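Local coordinates for protein response regulator (Caulobacter vibrioides, PDB 3N0R) that probably acts as a general stress response regulator, linking phosphorylation of its receiver domain to capture of an anti-sigma factor by its sigma-like domain, at residues I34-R39 against T123-F128; I165-P170 against L210-L215; I237-F242 against I258-Q263. The protein carries 1 engineered substitution. One frame throughout, in Å; residues are numbered along the deposited sequence.

In the fold
Contact 1 belongs to the helical sigma-like part of the chain, whereas contacts 2 and 3 share the parallel sheet of the receiver domain, where strands 208-212 and 236-240 are neighbours. Contacts 1 and 2 are buried and contact 3 is partly so. Contact 1 joins a helix to the end of another and the turn after it through a salt bridge between side chains; the other two are held by strand-to-strand backbone bonds, with ionic groups gathered at the strand ends. Lys260 of contact 3 reaches Glu169 and Asp212 of contact 2, so the two contacts share one cluster of acids and a lysine. Contact 1 lies about 13 Å from contact 3, centre to centre, and Arg36 packs against Thr259 at the border between the domains.

Contact 1: I34-R39 against T123-F128; sequences IRRYAR and TALEGF
Arg36 and Glu126 run past each other in opposite directions, and their charged ends link helix 31-42 to the turn that follows helix 115-125. This buried contact joins two parts of the helical, sigma-factor-like region that lie far apart in sequence. Arg36 sets off with CG anti to its backbone nitrogen (chi1 176°) and then bends at chi3, which brings NE rather than the far end of the guanidinium foremost. NE donates to Glu126 OE2 at 3.1 Å, on the syn side but tilted out of the carboxylate plane, and close to the plane of the guanidinium. The second bond, from Arg36 NH2 to Glu126 OE1, is weak at 3.4 Å. The two flat groups are turned 52° apart, so the pair is not a coplanar bidentate salt bridge. OE1 also has a salt bridge to Arg73 and a hydrogen bond with Tyr77, its strongest partner, both on helix 72-84. A glutamate suits this place because one carboxylate can serve two helices, and the two arginines probably stabilise its negative charge in a buried setting. Its chain bends at chi2 and crosses Tyr37 at about a right angle, with Glu126 CG 3.8 Å from Tyr37 CD1. The tyrosine ring then leads away from the segment, and its OH bonds to His81. Leu125 adds an apolar contact, its CD2 lying 4.4 Å from Tyr37 CA and equally far from CG of Arg36. Beyond Glu126 the chain leaves helical geometry at Gly127, whose positive phi (76°) is easily adopted by a residue without a side chain. Over one face of the Arg36 guanidinium sits the Leu125 carbonyl, with O 4.0 Å from NH2.

Contact 2: I165-P170 against L210-L215; sequences IIEDEP and LADIQL
Glu167 and Asp212 bring their carboxylates together, OE2 of Glu167 lying 2.5 Å from OD2 of Asp212, with the two planes 79° apart. Glu167 gets there by a bend at chi2 (60°), which turns its acid group back toward the neighbouring strand. Each carboxylate is steadied through its other oxygen: Glu167 OE1 accepts from Glu169 N at 3.1 Å, and Asp212 OD1 accepts from Gln214 N at 2.9 Å, closing an Asx turn. Both bonds use the anti lone pair and help hold the rotation of each group. Beside them Asp168 lies across Leu215, its OD1 3.7 Å from Leu215 CD2. A water donates to Asp168 OD1 and to Gln214 O, pinning the two loops together.

Further out, the loops are carried by adjacent parallel strands. Ile166 N donates to Leu210 O and Asp212 N to Ile166 O, each at 2.8 Å and nearly straight. On one face of the sheet Ile166 CB packs 4.1 Å from Ala211 CB, where a small alanine leaves room for the branched isoleucine; Ile165 and Leu210 point to the other face, where helix 170-182 lies.

Acids at the C-terminal ends of these two strands are the hallmark of the receiver active site, and Asp212 is the predicted phosphorylation site, unmodified here. In related receivers such a cluster binds a divalent metal. Carboxylates set this close imply a site that gains from a positive partner, a part that Lys260 probably plays here through its salt bridges to Asp212 and Glu169.

Contact 3: I237-F242 against I258-Q263; sequences IFITAF and ITKPFQ
Ile237 meets Ile258 through their CG2 methyls, 4.0 Å apart, as the two side chains cross at about a right angle. From Phe238 only the backbone takes a large part: its O accepts from Ile258 N at 2.8 Å. Ile239 points to the same face as Ile258 and lies alongside it, CG1 to CG1, although each also has a second conformer. Its CG2 reaches the edge of the Phe262 ring, 4.1 Å from CE1. These branched residues suit a parallel strand pair, the last two strands of the receiver domain sheet, with 257-259 at its edge. Thr240 N donates to Ile258 O, while Lys260 N reaches Thr240 O at 3.0 Å from well above the carbonyl plane. The threonine hydroxyl, anti to its own nitrogen (chi1 177°), turns forward to accept from Phe242 N at 3.0 Å, forming an ST turn. Lys260, extended beyond CG, runs past Ala241, CE 3.8 Å from Ala241 N, and its NZ forms salt bridges with Glu169 and Asp212. Its cis bond to Pro261 recalls the Lys-Pro step of many receivers. The small Ala241 CB lets the lysine pack close, 4.1 Å from its CE, and one water donates to both Ala241 O and Lys260 O.

Contact 1: I34-R39 against T123-F128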
loop_
_atom_site.group_PDB
_atom_site.type_symbol
_atom_site.label_atom_id
_atom_site.label_comp_id
_atom_site.label_asym_id
_atom_site.label_seq_id
_atom_site.Cartn_x
_atom_site.Cartn_y
_atom_site.Cartn_z
ATOM N N ILE A 34 -3.257 4.477 7.594
ATOM C CA ILE A 34 -4.411 3.719 7.135
ATOM C C ILE A 34 -4.808 4.136 5.711
ATOM O O ILE A 34 -5.286 3.311 4.954
ATOM C CB ILE A 34 -5.601 3.705 8.124
ATOM C CG1 ILE A 34 -6.580 2.593 7.733
ATOM C CG2 ILE A 34 -6.277 5.068 8.215
ATOM C CD1 ILE A 34 -7.634 2.313 8.775
ATOM N N ARG A 35 -4.545 5.388 5.320
ATOM C CA ARG A 35 -4.678 5.742 3.902
ATOM C C ARG A 35 -3.708 4.930 3.042
ATOM O O ARG A 35 -4.093 4.440 1.991
ATOM C CB ARG A 35 -4.500 7.244 3.648
ATOM C CG ARG A 35 -5.574 8.113 4.293
ATOM C CD ARG A 35 -5.432 9.598 3.912
ATOM N NE ARG A 35 -6.335 10.389 4.749
ATOM C CZ ARG A 35 -5.978 11.116 5.801
ATOM N NH1 ARG A 35 -4.701 11.268 6.134
ATOM N NH2 ARG A 35 -6.915 11.715 6.524
ATOM N N ARG A 36 -2.465 4.762 3.492
ATOM C CA ARG A 36 -1.513 3.941 2.756
ATOM C C ARG A 36 -2.057 2.524 2.555
ATOM O O ARG A 36 -2.032 1.971 1.446
ATOM C CB ARG A 36 -0.160 3.902 3.467
ATOM C CG ARG A 36 0.851 2.984 2.787
ATOM C CD ARG A 36 2.169 2.980 3.519
ATOM N NE ARG A 36 2.013 2.479 4.879
ATOM C CZ ARG A 36 2.888 2.705 5.850
ATOM N NH1 ARG A 36 3.973 3.427 5.602
ATOM N NH2 ARG A 36 2.664 2.223 7.065
ATOM N N TYR A 37 -2.550 1.938 3.640
ATOM C CA TYR A 37 -3.150 0.609 3.583
ATOM C C TYR A 37 -4.305 0.560 2.586
ATOM O O TYR A 37 -4.369 -0.330 1.732
ATOM C CB TYR A 37 -3.641 0.225 4.985
ATOM C CG TYR A 37 -4.443 -1.058 5.077
ATOM C CD1 TYR A 37 -3.849 -2.301 4.880
ATOM C CD2 TYR A 37 -5.790 -1.027 5.405
ATOM C CE1 TYR A 37 -4.576 -3.471 5.003
ATOM C CE2 TYR A 37 -6.532 -2.197 5.518
ATOM C CZ TYR A 37 -5.914 -3.415 5.323
ATOM O OH TYR A 37 -6.615 -4.587 5.443
ATOM N N ALA A 38 -5.240 1.499 2.715
ATOM C CA ALA A 38 -6.457 1.475 1.914
ATOM C C ALA A 38 -6.154 1.671 0.433
ATOM O O ALA A 38 -6.787 1.047 -0.421
ATOM C CB ALA A 38 -7.444 2.520 2.418
ATOM N N ARG A 39 -5.207 2.552 0.129
ATOM C CA ARG A 39 -4.783 2.750 -1.253
ATOM C C ARG A 39 -4.144 1.488 -1.820
ATOM O O ARG A 39 -4.424 1.108 -2.949
ATOM C CB ARG A 39 -3.781 3.901 -1.354
ATOM C CG ARG A 39 -4.354 5.263 -1.046
ATOM C CD ARG A 39 -3.298 6.334 -1.213
ATOM N NE ARG A 39 -3.711 7.588 -0.603
ATOM C CZ ARG A 39 -2.931 8.654 -0.489
ATOM N NH1 ARG A 39 -1.696 8.657 -0.994
ATOM N NH2 ARG A 39 -3.392 9.719 0.143
ATOM N N THR A 123 0.102 -7.150 8.032
ATOM C CA THR A 123 1.355 -7.562 8.651
ATOM C C THR A 123 2.574 -7.027 7.899
ATOM O O THR A 123 3.393 -6.301 8.471
ATOM C CB THR A 123 1.414 -9.095 8.846
ATOM O OG1 THR A 123 1.165 -9.764 7.603
ATOM C CG2 THR A 123 0.389 -9.542 9.899
ATOM N N ALA A 124 2.686 -7.348 6.612
ATOM C CA ALA A 124 3.866 -6.968 5.829
ATOM C C ALA A 124 3.956 -5.470 5.503
ATOM O O ALA A 124 5.035 -4.885 5.561
ATOM C CB ALA A 124 3.942 -7.799 4.551
ATOM N N LEU A 125 2.844 -4.853 5.119
ATOM C CA LEU A 125 2.859 -3.432 4.773
ATOM C C LEU A 125 2.730 -2.540 6.002
ATOM O O LEU A 125 3.465 -1.567 6.146
ATOM C CB LEU A 125 1.765 -3.099 3.753
ATOM C CG LEU A 125 1.800 -1.669 3.204
ATOM C CD1 LEU A 125 3.042 -1.434 2.349
ATOM C CD2 LEU A 125 0.545 -1.400 2.405
ATOM N N GLU A 126 1.799 -2.880 6.889
ATOM C CA GLU A 126 1.465 -1.999 7.998
ATOM C C GLU A 126 2.198 -2.332 9.296
ATOM O O GLU A 126 2.183 -1.542 10.234
ATOM C CB GLU A 126 -0.047 -1.982 8.215
ATOM C CG GLU A 126 -0.791 -1.425 6.999
ATOM C CD GLU A 126 -0.351 -0.014 6.652
ATOM O OE1 GLU A 126 -0.355 0.828 7.570
ATOM O OE2 GLU A 126 0.000 0.265 5.473
ATOM N N GLY A 127 2.844 -3.493 9.351
ATOM C CA GLY A 127 3.644 -3.863 10.503
ATOM C C GLY A 127 2.889 -4.322 11.735
ATOM O O GLY A 127 3.461 -4.361 12.821
ATOM N N PHE A 128 1.620 -4.692 11.596
ATOM C CA PHE A 128 0.919 -5.300 12.722
ATOM C C PHE A 128 1.472 -6.705 12.969
ATOM O O PHE A 128 1.879 -7.404 12.030
ATOM C CB PHE A 128 -0.585 -5.391 12.442
ATOM C CG PHE A 128 -1.294 -4.075 12.476
ATOM C CD1 PHE A 128 -1.444 -3.393 13.669
ATOM C CD2 PHE A 128 -1.835 -3.528 11.319
ATOM C CE1 PHE A 128 -2.112 -2.184 13.710
ATOM C CE2 PHE A 128 -2.501 -2.317 11.360
ATOM C CZ PHE A 128 -2.644 -1.646 12.559
#

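Contact 2: I165-P170 against L210-L215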
loop_
_atom_site.group_PDB
_atom_site.type_symbol
_atom_site.label_atom_id
_atom_site.label_comp_id
_atom_site.label_asym_id
_atom_site.label_seq_id
_atom_site.Cartn_x
_atom_site.Cartn_y
_atom_site.Cartn_z
ATOM N N ILE A 165 14.748 1.597 -11.516
ATOM C CA ILE A 165 14.830 2.345 -10.267
ATOM C C ILE A 165 15.326 3.754 -10.578
ATOM O O ILE A 165 16.283 3.915 -11.332
ATOM C CB ILE A 165 15.797 1.645 -9.280
ATOM C CG1 ILE A 165 15.256 0.265 -8.893
ATOM C CG2 ILE A 165 16.042 2.518 -8.042
ATOM C CD1 ILE A 165 16.279 -0.647 -8.300
ATOM N N ILE A 166 14.666 4.766 -10.014
ATOM C CA ILE A 166 15.115 6.153 -10.142
ATOM C C ILE A 166 15.430 6.679 -8.743
ATOM O O ILE A 166 14.532 6.977 -7.952
ATOM C CB ILE A 166 14.080 7.058 -10.858
ATOM C CG1 ILE A 166 13.573 6.406 -12.156
ATOM C CG2 ILE A 166 14.681 8.434 -11.126
ATOM C CD1 ILE A 166 12.383 7.116 -12.791
ATOM N N GLU A 167 16.717 6.739 -8.434
ATOM C CA GLU A 167 17.182 7.042 -7.092
ATOM C C GLU A 167 18.620 7.504 -7.196
ATOM O O GLU A 167 19.442 6.834 -7.821
ATOM C CB GLU A 167 17.099 5.787 -6.215
ATOM C CG GLU A 167 17.627 5.979 -4.806
ATOM C CD GLU A 167 16.880 7.052 -4.057
ATOM O OE1 GLU A 167 17.486 8.092 -3.730
ATOM O OE2 GLU A 167 15.674 6.857 -3.800
ATOM N N ASP A 168 18.934 8.639 -6.583
ATOM C CA ASP A 168 20.298 9.166 -6.647
ATOM C C ASP A 168 21.119 8.935 -5.378
ATOM O O ASP A 168 22.336 9.057 -5.406
ATOM C CB ASP A 168 20.322 10.645 -7.064
ATOM C CG ASP A 168 19.549 11.537 -6.121
ATOM O OD1 ASP A 168 18.760 11.031 -5.299
ATOM O OD2 ASP A 168 19.728 12.769 -6.222
ATOM N N GLU A 169 20.472 8.604 -4.265
ATOM C CA GLU A 169 21.225 8.303 -3.048
ATOM C C GLU A 169 21.801 6.905 -3.210
ATOM O O GLU A 169 21.052 5.948 -3.310
ATOM C CB GLU A 169 20.324 8.344 -1.817
ATOM C CG GLU A 169 19.825 9.713 -1.426
ATOM C CD GLU A 169 19.352 9.736 0.014
ATOM O OE1 GLU A 169 18.184 9.379 0.267
ATOM O OE2 GLU A 169 20.161 10.083 0.900
ATOM N N PRO A 170 23.137 6.777 -3.238
ATOM C CA PRO A 170 23.676 5.489 -3.694
ATOM C C PRO A 170 23.402 4.293 -2.779
ATOM O O PRO A 170 23.147 3.209 -3.298
ATOM C CB PRO A 170 25.183 5.746 -3.811
ATOM C CG PRO A 170 25.436 6.950 -2.996
ATOM C CD PRO A 170 24.188 7.784 -3.033
ATOM N N LEU A 210 10.322 2.103 -9.611
ATOM C CA LEU A 210 10.402 2.618 -8.248
ATOM C C LEU A 210 11.168 3.925 -8.320
ATOM O O LEU A 210 12.306 3.954 -8.772
ATOM C CB LEU A 210 11.134 1.642 -7.325
ATOM C CG LEU A 210 10.448 0.305 -7.027
ATOM C CD1 LEU A 210 10.449 -0.015 -5.537
ATOM C CD2 LEU A 210 9.045 0.229 -7.607
ATOM N N ALA A 211 10.529 5.016 -7.911
ATOM C CA ALA A 211 11.072 6.355 -8.138
ATOM C C ALA A 211 11.060 7.197 -6.875
ATOM O O ALA A 211 10.028 7.326 -6.197
ATOM C CB ALA A 211 10.271 7.067 -9.211
ATOM N N ASP A 212 12.197 7.815 -6.583
ATOM C CA ASP A 212 12.259 8.742 -5.474
ATOM C C ASP A 212 11.425 9.982 -5.779
ATOM O O ASP A 212 11.423 10.490 -6.907
ATOM C CB ASP A 212 13.705 9.119 -5.146
ATOM C CG ASP A 212 13.861 9.567 -3.698
ATOM O OD1 ASP A 212 13.324 10.639 -3.352
ATOM O OD2 ASP A 212 14.501 8.841 -2.901
ATOM N N ILE A 213 10.719 10.463 -4.758
ATOM C CA ILE A 213 9.873 11.640 -4.886
ATOM C C ILE A 213 10.705 12.910 -5.092
ATOM O O ILE A 213 10.217 13.901 -5.630
ATOM C CB ILE A 213 8.972 11.800 -3.636
ATOM C CG1 ILE A 213 7.756 12.677 -3.944
ATOM C CG2 ILE A 213 9.774 12.336 -2.455
ATOM C CD1 ILE A 213 6.780 12.040 -4.902
ATOM N N GLN A 214 11.958 12.880 -4.652
ATOM C CA GLN A 214 12.786 14.075 -4.714
ATOM C C GLN A 214 14.253 13.737 -4.867
ATOM O O GLN A 214 14.882 13.232 -3.938
ATOM C CB GLN A 214 12.586 14.920 -3.456
ATOM C CG GLN A 214 13.102 16.341 -3.571
ATOM C CD GLN A 214 12.539 17.230 -2.488
ATOM O OE1 GLN A 214 12.539 16.868 -1.310
ATOM N NE2 GLN A 214 12.031 18.390 -2.882
ATOM N N LEU A 215 14.792 14.032 -6.043
ATOM C CA LEU A 215 16.211 13.861 -6.303
ATOM C C LEU A 215 17.014 15.034 -5.733
ATOM O O LEU A 215 16.474 15.892 -5.032
ATOM C CB LEU A 215 16.458 13.715 -7.806
ATOM C CG LEU A 215 15.709 12.564 -8.489
ATOM C CD1 LEU A 215 15.946 12.567 -9.995
ATOM C CD2 LEU A 215 16.107 11.219 -7.883
HETATM O O HOH W 1 17.226 11.898 -3.221
#

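Contact 3: I237-F242 against I258-Q263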
loop_
_atom_site.group_PDB
_atom_site.type_symbol
_atom_site.label_atom_id
_atom_site.label_comp_id
_atom_site.label_asym_id
_atom_site.label_seq_id
_atom_site.Cartn_x
_atom_site.Cartn_y
_atom_site.Cartn_z
ATOM N N ILE A 237 5.896 2.981 -8.068
ATOM C CA ILE A 237 5.924 3.038 -6.617
ATOM C C ILE A 237 6.874 4.160 -6.225
ATOM O O ILE A 237 8.017 4.207 -6.684
ATOM C CB ILE A 237 6.427 1.721 -6.020
ATOM C CG1 ILE A 237 5.556 0.547 -6.491
ATOM C CG2 ILE A 237 6.473 1.814 -4.502
ATOM C CD1 ILE A 237 6.080 -0.810 -6.070
ATOM N N PHE A 238 6.408 5.077 -5.383
ATOM C CA PHE A 238 7.241 6.199 -4.969
ATOM C C PHE A 238 7.996 5.911 -3.687
ATOM O O PHE A 238 7.471 5.294 -2.764
ATOM C CB PHE A 238 6.410 7.473 -4.883
ATOM C CG PHE A 238 5.952 7.952 -6.225
ATOM C CD1 PHE A 238 6.766 8.760 -6.999
ATOM C CD2 PHE A 238 4.732 7.546 -6.741
ATOM C CE1 PHE A 238 6.356 9.182 -8.254
ATOM C CE2 PHE A 238 4.315 7.964 -7.992
ATOM C CZ PHE A 238 5.125 8.787 -8.746
ATOM N N ILE A 239 9.244 6.365 -3.667
ATOM C CA ILE A 239 10.133 6.190 -2.531
ATOM C C ILE A 239 10.295 7.528 -1.812
ATOM O O ILE A 239 10.572 8.540 -2.451
ATOM C CB ILE A 239 11.531 5.741 -3.012
ATOM C CG1 ILE A 239 11.473 4.379 -3.709
ATOM C CG2 ILE A 239 12.521 5.733 -1.852
ATOM C CD1 ILE A 239 12.721 4.083 -4.549
ATOM N N THR A 240 10.124 7.532 -0.489
ATOM C CA THR A 240 10.262 8.764 0.286
ATOM C C THR A 240 10.659 8.489 1.736
ATOM O O THR A 240 10.325 7.442 2.300
ATOM C CB THR A 240 8.948 9.586 0.276
ATOM O OG1 THR A 240 9.104 10.749 1.099
ATOM C CG2 THR A 240 7.783 8.752 0.793
ATOM N N ALA A 241 11.380 9.428 2.342
ATOM C CA ALA A 241 11.680 9.329 3.767
ATOM C C ALA A 241 10.517 9.802 4.638
ATOM O O ALA A 241 10.501 9.545 5.843
ATOM C CB ALA A 241 12.944 10.112 4.107
ATOM N N PHE A 242 9.550 10.492 4.029
ATOM C CA PHE A 242 8.452 11.133 4.763
ATOM C C PHE A 242 7.114 10.846 4.095
ATOM O O PHE A 242 6.469 11.733 3.535
ATOM C CB PHE A 242 8.716 12.630 4.912
ATOM C CG PHE A 242 10.026 12.920 5.575
ATOM C CD1 PHE A 242 10.158 12.790 6.945
ATOM C CD2 PHE A 242 11.142 13.264 4.830
ATOM C CE1 PHE A 242 11.371 13.022 7.563
ATOM C CE2 PHE A 242 12.355 13.511 5.449
ATOM C CZ PHE A 242 12.468 13.380 6.812
ATOM N N ILE A 258 6.784 3.460 -0.749
ATOM C CA ILE A 258 7.646 2.786 0.200
ATOM C C ILE A 258 8.542 3.787 0.893
ATOM O O ILE A 258 8.961 4.809 0.333
ATOM C CB ILE A 258 8.519 1.693 -0.440
ATOM C CG1 ILE A 258 9.374 2.264 -1.563
ATOM C CG2 ILE A 258 7.664 0.541 -0.944
ATOM C CD1 ILE A 258 10.330 1.239 -2.156
ATOM N N THR A 259 8.779 3.509 2.167
ATOM C CA THR A 259 9.590 4.373 2.996
ATOM C C THR A 259 11.047 3.941 2.956
ATOM O O THR A 259 11.358 2.747 3.014
ATOM C CB THR A 259 9.105 4.314 4.452
ATOM O OG1 THR A 259 7.715 4.666 4.487
ATOM C CG2 THR A 259 9.899 5.264 5.337
ATOM N N LYS A 260 11.937 4.918 2.839
ATOM C CA LYS A 260 13.366 4.686 3.057
ATOM C C LYS A 260 13.726 5.294 4.418
ATOM O O LYS A 260 13.206 6.348 4.770
ATOM C CB LYS A 260 14.202 5.307 1.928
ATOM C CG LYS A 260 13.977 6.804 1.731
ATOM C CD LYS A 260 14.939 7.417 0.714
ATOM C CE LYS A 260 14.662 8.903 0.543
ATOM N NZ LYS A 260 15.612 9.553 -0.402
ATOM N N PRO A 261 14.592 4.625 5.206
ATOM C CA PRO A 261 15.250 3.341 4.919
ATOM C C PRO A 261 14.259 2.176 4.874
ATOM O O PRO A 261 13.207 2.227 5.507
ATOM C CB PRO A 261 16.214 3.172 6.096
ATOM C CG PRO A 261 15.586 3.939 7.207
ATOM C CD PRO A 261 14.914 5.118 6.559
ATOM N N PHE A 262 14.619 1.125 4.144
ATOM C CA PHE A 262 13.680 0.067 3.799
ATOM C C PHE A 262 13.518 -0.998 4.868
ATOM O O PHE A 262 14.490 -1.474 5.436
ATOM C CB PHE A 262 14.101 -0.587 2.479
ATOM C CG PHE A 262 14.272 0.395 1.358
ATOM C CD1 PHE A 262 13.196 1.135 0.910
ATOM C CD2 PHE A 262 15.511 0.595 0.772
ATOM C CE1 PHE A 262 13.342 2.053 -0.119
ATOM C CE2 PHE A 262 15.670 1.513 -0.262
ATOM C CZ PHE A 262 14.578 2.248 -0.703
ATOM N N GLN A 263 12.270 -1.375 5.120
ATOM C CA GLN A 263 11.973 -2.621 5.807
ATOM C C GLN A 263 11.540 -3.568 4.707
ATOM O O GLN A 263 10.567 -3.290 4.016
ATOM C CB GLN A 263 10.846 -2.437 6.818
ATOM C CG GLN A 263 11.280 -1.741 8.092
ATOM C CD GLN A 263 10.180 -1.705 9.131
ATOM O OE1 GLN A 263 9.115 -1.129 8.907
ATOM N NE2 GLN A 263 10.428 -2.333 10.278
HETATM O O HOH W 2 12.299 7.669 7.053
#